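Local atomic coordinates of protein interacting with HSP90 1 (PDB entry 4CHH), a protein that takes part in pre-rRNA processing, is required for the NOP58-snoRNA interaction, and belongs to the R2TP complex, which includes RVB1, RVB2 and TAH1, while also interacting with HSP90. Residues A[90-95]-A[122-127]. Sequence-based numbering, arbitrary orientation.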
ATOM      1  N   TRP A  90       3.281 -16.693   3.532  1.00 15.81           N
ATOM      2  CA  TRP A  90       3.073 -15.609   4.476  1.00 14.26           C
ATOM      3  C   TRP A  90       3.146 -14.274   3.749  1.00 18.02           C
ATOM      4  O   TRP A  90       4.041 -14.055   2.937  1.00 15.69           O
ATOM      5  CB  TRP A  90       4.147 -15.676   5.578  1.00 11.81           C
ATOM      6  CG  TRP A  90       3.901 -14.859   6.810  1.00 12.30           C
ATOM      7  CD1 TRP A  90       3.485 -15.335   8.021  1.00 14.92           C
ATOM      8  CD2 TRP A  90       4.254 -13.473   7.023  1.00 12.03           C
ATOM      9  NE1 TRP A  90       3.459 -14.317   8.945  1.00 14.47           N
ATOM     10  CE2 TRP A  90       3.933 -13.163   8.361  1.00 15.88           C
ATOM     11  CE3 TRP A  90       4.772 -12.451   6.196  1.00 12.96           C
ATOM     12  CZ2 TRP A  90       4.183 -11.897   8.919  1.00 15.78           C
ATOM     13  CZ3 TRP A  90       4.988 -11.192   6.735  1.00 15.03           C
ATOM     14  CH2 TRP A  90       4.699 -10.923   8.084  1.00 16.02           C
ATOM     15  N   GLU A  91       2.250 -13.355   4.117  1.00 16.10           N
ATOM     16  CA  GLU A  91       2.216 -12.008   3.549  1.00 15.98           C
ATOM     17  C   GLU A  91       1.526 -11.064   4.481  1.00 19.43           C
ATOM     18  O   GLU A  91       0.632 -11.469   5.209  1.00 20.78           O
ATOM     19  CB  GLU A  91       1.466 -12.036   2.198  1.00 17.83           C
ATOM     20  CG  GLU A  91       1.764 -10.840   1.309  1.00 31.61           C
ATOM     21  CD  GLU A  91       1.634 -11.055  -0.186  1.00 49.35           C
ATOM     22  OE1 GLU A  91       2.142 -12.080  -0.693  1.00 43.56           O
ATOM     23  OE2 GLU A  91       1.102 -10.148  -0.863  1.00 47.17           O
ATOM     24  N   ILE A  92       1.900  -9.793   4.443  1.00 16.17           N
ATOM     25  CA  ILE A  92       1.172  -8.767   5.181  1.00 16.03           C
ATOM     26  C   ILE A  92      -0.056  -8.420   4.296  1.00 18.89           C
ATOM     27  O   ILE A  92       0.156  -7.924   3.188  1.00 19.54           O
ATOM     28  CB  ILE A  92       2.048  -7.519   5.509  1.00 18.84           C
ATOM     29  CG1 ILE A  92       3.114  -7.827   6.575  1.00 18.99           C
ATOM     30  CG2 ILE A  92       1.167  -6.316   5.916  1.00 18.19           C
ATOM     31  CD1 ILE A  92       4.084  -6.653   6.935  1.00 17.69           C
ATOM     32  N   PRO A  93      -1.322  -8.687   4.702  1.00 15.40           N
ATOM     33  CA  PRO A  93      -2.462  -8.287   3.839  1.00 15.37           C
ATOM     34  C   PRO A  93      -2.488  -6.760   3.586  1.00 19.07           C
ATOM     35  O   PRO A  93      -2.186  -5.965   4.483  1.00 18.00           O
ATOM     36  CB  PRO A  93      -3.690  -8.747   4.640  1.00 16.56           C
ATOM     37  CG  PRO A  93      -3.151  -9.873   5.550  1.00 20.17           C
ATOM     38  CD  PRO A  93      -1.796  -9.335   5.947  1.00 15.84           C
ATOM     39  N   ILE A  94      -2.785  -6.367   2.340  1.00 15.91           N
ATOM     40  CA  ILE A  94      -2.877  -4.959   1.938  1.00 15.51           C
ATOM     41  C   ILE A  94      -4.245  -4.702   1.303  1.00 18.71           C
ATOM     42  O   ILE A  94      -4.640  -5.434   0.406  1.00 19.50           O
ATOM     43  CB  ILE A  94      -1.724  -4.526   0.965  1.00 18.33           C
ATOM     44  CG1 ILE A  94      -0.321  -4.890   1.542  1.00 17.98           C
ATOM     45  CG2 ILE A  94      -1.819  -2.999   0.640  1.00 19.70           C
ATOM     46  CD1 ILE A  94       0.756  -4.971   0.576  1.00 23.65           C
ATOM     47  N   ILE A  95      -4.917  -3.629   1.728  1.00 13.78           N
ATOM     48  CA  ILE A  95      -6.125  -3.142   1.102  1.00 13.93           C
ATOM     49  C   ILE A  95      -5.720  -1.824   0.410  1.00 16.63           C
ATOM     50  O   ILE A  95      -5.264  -0.881   1.060  1.00 15.91           O
ATOM     51  CB  ILE A  95      -7.334  -3.019   2.075  1.00 18.11           C
ATOM     52  CG1 ILE A  95      -7.715  -4.426   2.645  1.00 18.81           C
ATOM     53  CG2 ILE A  95      -8.548  -2.414   1.304  1.00 16.58           C
ATOM     54  CD1 ILE A  95      -8.595  -4.427   3.868  1.00 27.95           C
ATOM     55  N   SER A 122       2.257  -2.566  10.787  1.00 15.91           N
ATOM     56  CA  SER A 122       2.929  -1.270  10.643  1.00 15.30           C
ATOM     57  C   SER A 122       4.029  -1.114  11.700  1.00 19.65           C
ATOM     58  O   SER A 122       5.007  -0.413  11.457  1.00 19.75           O
ATOM     59  CB  SER A 122       1.928  -0.118  10.717  1.00 17.37           C
ATOM     60  OG  SER A 122       1.624   0.289  12.043  1.00 21.48           O
ATOM     61  N   ARG A 123       3.863  -1.765  12.876  1.00 18.62           N
ATOM     62  CA  ARG A 123       4.860  -1.719  13.951  1.00 18.25           C
ATOM     63  C   ARG A 123       6.005  -2.694  13.659  1.00 21.02           C
ATOM     64  O   ARG A 123       7.148  -2.383  13.959  1.00 20.70           O
ATOM     65  CB  ARG A 123       4.211  -1.997  15.328  1.00 18.99           C
ATOM     66  CG  ARG A 123       3.326  -0.842  15.868  1.00 20.78           C
ATOM     67  CD  ARG A 123       3.097   0.267  14.851  1.00 28.49           C
ATOM     68  NE  ARG A 123       3.949   1.411  15.074  1.00 35.98           N
ATOM     69  CZ  ARG A 123       4.075   2.443  14.250  1.00 38.63           C
ATOM     70  NH1 ARG A 123       3.419   2.466  13.094  1.00 27.29           N
ATOM     71  NH2 ARG A 123       4.877   3.441  14.556  1.00 29.84           N
ATOM     72  N   TRP A 124       5.713  -3.849  13.066  1.00 19.30           N
ATOM     73  CA  TRP A 124       6.744  -4.845  12.705  1.00 19.27           C
ATOM     74  C   TRP A 124       7.756  -4.254  11.731  1.00 22.72           C
ATOM     75  O   TRP A 124       8.948  -4.497  11.871  1.00 20.17           O
ATOM     76  CB  TRP A 124       6.110  -6.088  12.037  1.00 17.73           C
ATOM     77  CG  TRP A 124       5.162  -6.898  12.874  1.00 18.43           C
ATOM     78  CD1 TRP A 124       5.102  -6.950  14.237  1.00 21.60           C
ATOM     79  CD2 TRP A 124       4.210  -7.857  12.394  1.00 17.72           C
ATOM     80  NE1 TRP A 124       4.107  -7.811  14.632  1.00 21.43           N
ATOM     81  CE2 TRP A 124       3.560  -8.402  13.523  1.00 21.53           C
ATOM     82  CE3 TRP A 124       3.834  -8.303  11.110  1.00 18.87           C
ATOM     83  CZ2 TRP A 124       2.571  -9.389  13.417  1.00 20.23           C
ATOM     84  CZ3 TRP A 124       2.864  -9.294  11.005  1.00 20.46           C
ATOM     85  CH2 TRP A 124       2.213  -9.797  12.147  1.00 20.98           C
ATOM     86  N   ILE A 125       7.264  -3.490  10.716  1.00 19.57           N
ATOM     87  CA  ILE A 125       8.127  -2.935   9.664  1.00 19.68           C
ATOM     88  C   ILE A 125       8.977  -1.745  10.197  1.00 27.64           C
ATOM     89  O   ILE A 125       9.917  -1.343   9.513  1.00 27.22           O
ATOM     90  CB  ILE A 125       7.347  -2.611   8.356  1.00 20.62           C
ATOM     91  CG1 ILE A 125       6.261  -1.511   8.584  1.00 19.85           C
ATOM     92  CG2 ILE A 125       6.754  -3.913   7.784  1.00 18.40           C
ATOM     93  CD1 ILE A 125       5.643  -0.907   7.346  1.00 21.45           C
ATOM     94  N   CYS A 126       8.684  -1.240  11.426  1.00 27.81           N
ATOM     95  CA  CYS A 126       9.504  -0.218  12.107  1.00 30.02           C
ATOM     96  C   CYS A 126      10.785  -0.837  12.622  1.00 34.44           C
ATOM     97  O   CYS A 126      11.826  -0.186  12.609  1.00 34.45           O
ATOM     98  CB  CYS A 126       8.744   0.408  13.271  1.00 31.81           C
ATOM     99  SG  CYS A 126       7.453   1.557  12.789  1.00 36.50           S
ATOM    100  N   ASP A 127      10.672  -2.063  13.178  1.00 32.30           N
ATOM    101  CA  ASP A 127      11.731  -2.804  13.863  1.00 33.14           C
ATOM    102  C   ASP A 127      12.557  -3.746  12.973  1.00 35.01           C
ATOM    103  O   ASP A 127      13.608  -4.215  13.415  1.00 35.33           O
ATOM    104  CB  ASP A 127      11.105  -3.629  15.004  1.00 36.05           C
ATOM    105  CG  ASP A 127      10.351  -2.829  16.046  1.00 52.32           C
ATOM    106  OD1 ASP A 127      10.715  -1.643  16.273  1.00 53.73           O
ATOM    107  OD2 ASP A 127       9.412  -3.386  16.649  1.00 63.76           O
TER
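Trp90 and Trp124 meet through the benzo parts of their indoles, with Trp90 CZ2 3.6 Å from Trp124 CZ3 and Trp90 CH2 3.8 Å from that same Trp124 CZ3. The six-membered rings lie obliquely, planes at 31° and centroids 5.9 Å apart; Trp124 CZ3 comes in at the edge of the Trp90 ring. Trp90 swings its indole out to the helix by setting CG opposite the backbone N (chi1 -165°), and its NE1, on the pyrrole side, donates a hydrogen bond to Val74 O, which helps fix the ring's rotation. Beside this pair, Ile92 extends its CG1 arm (chi2 178°) so that CD1 reaches Ile125 CG2 at 3.9 Å. The same methyl lies near the plane of the Trp124 ring, at its edge, but more loosely, with Ile92 CD1 4.5 Å from Trp124 CE3. All these contacts are apolar and bury 146 Å² in total. Trp90, Ile92 and Ile125 are buried, whereas Trp124 is partly exposed and forms the more solvent-facing side. On the helix itself, away from segment 90-95, Arg123 NH1 donates an almost straight, in-plane bond to Ser122 OG at 3.0 Å. Within the PIH1 N-terminal domain, the contact joins the loop between helix 78-86 and strand 95-103 to helix 119-127. Trp90 also packs on Val81, Leu84 and Ile85 of helix 78-86, Trp124 on Leu131 of helix 129-147, and Ile92 on Ile117 of strand 109-118.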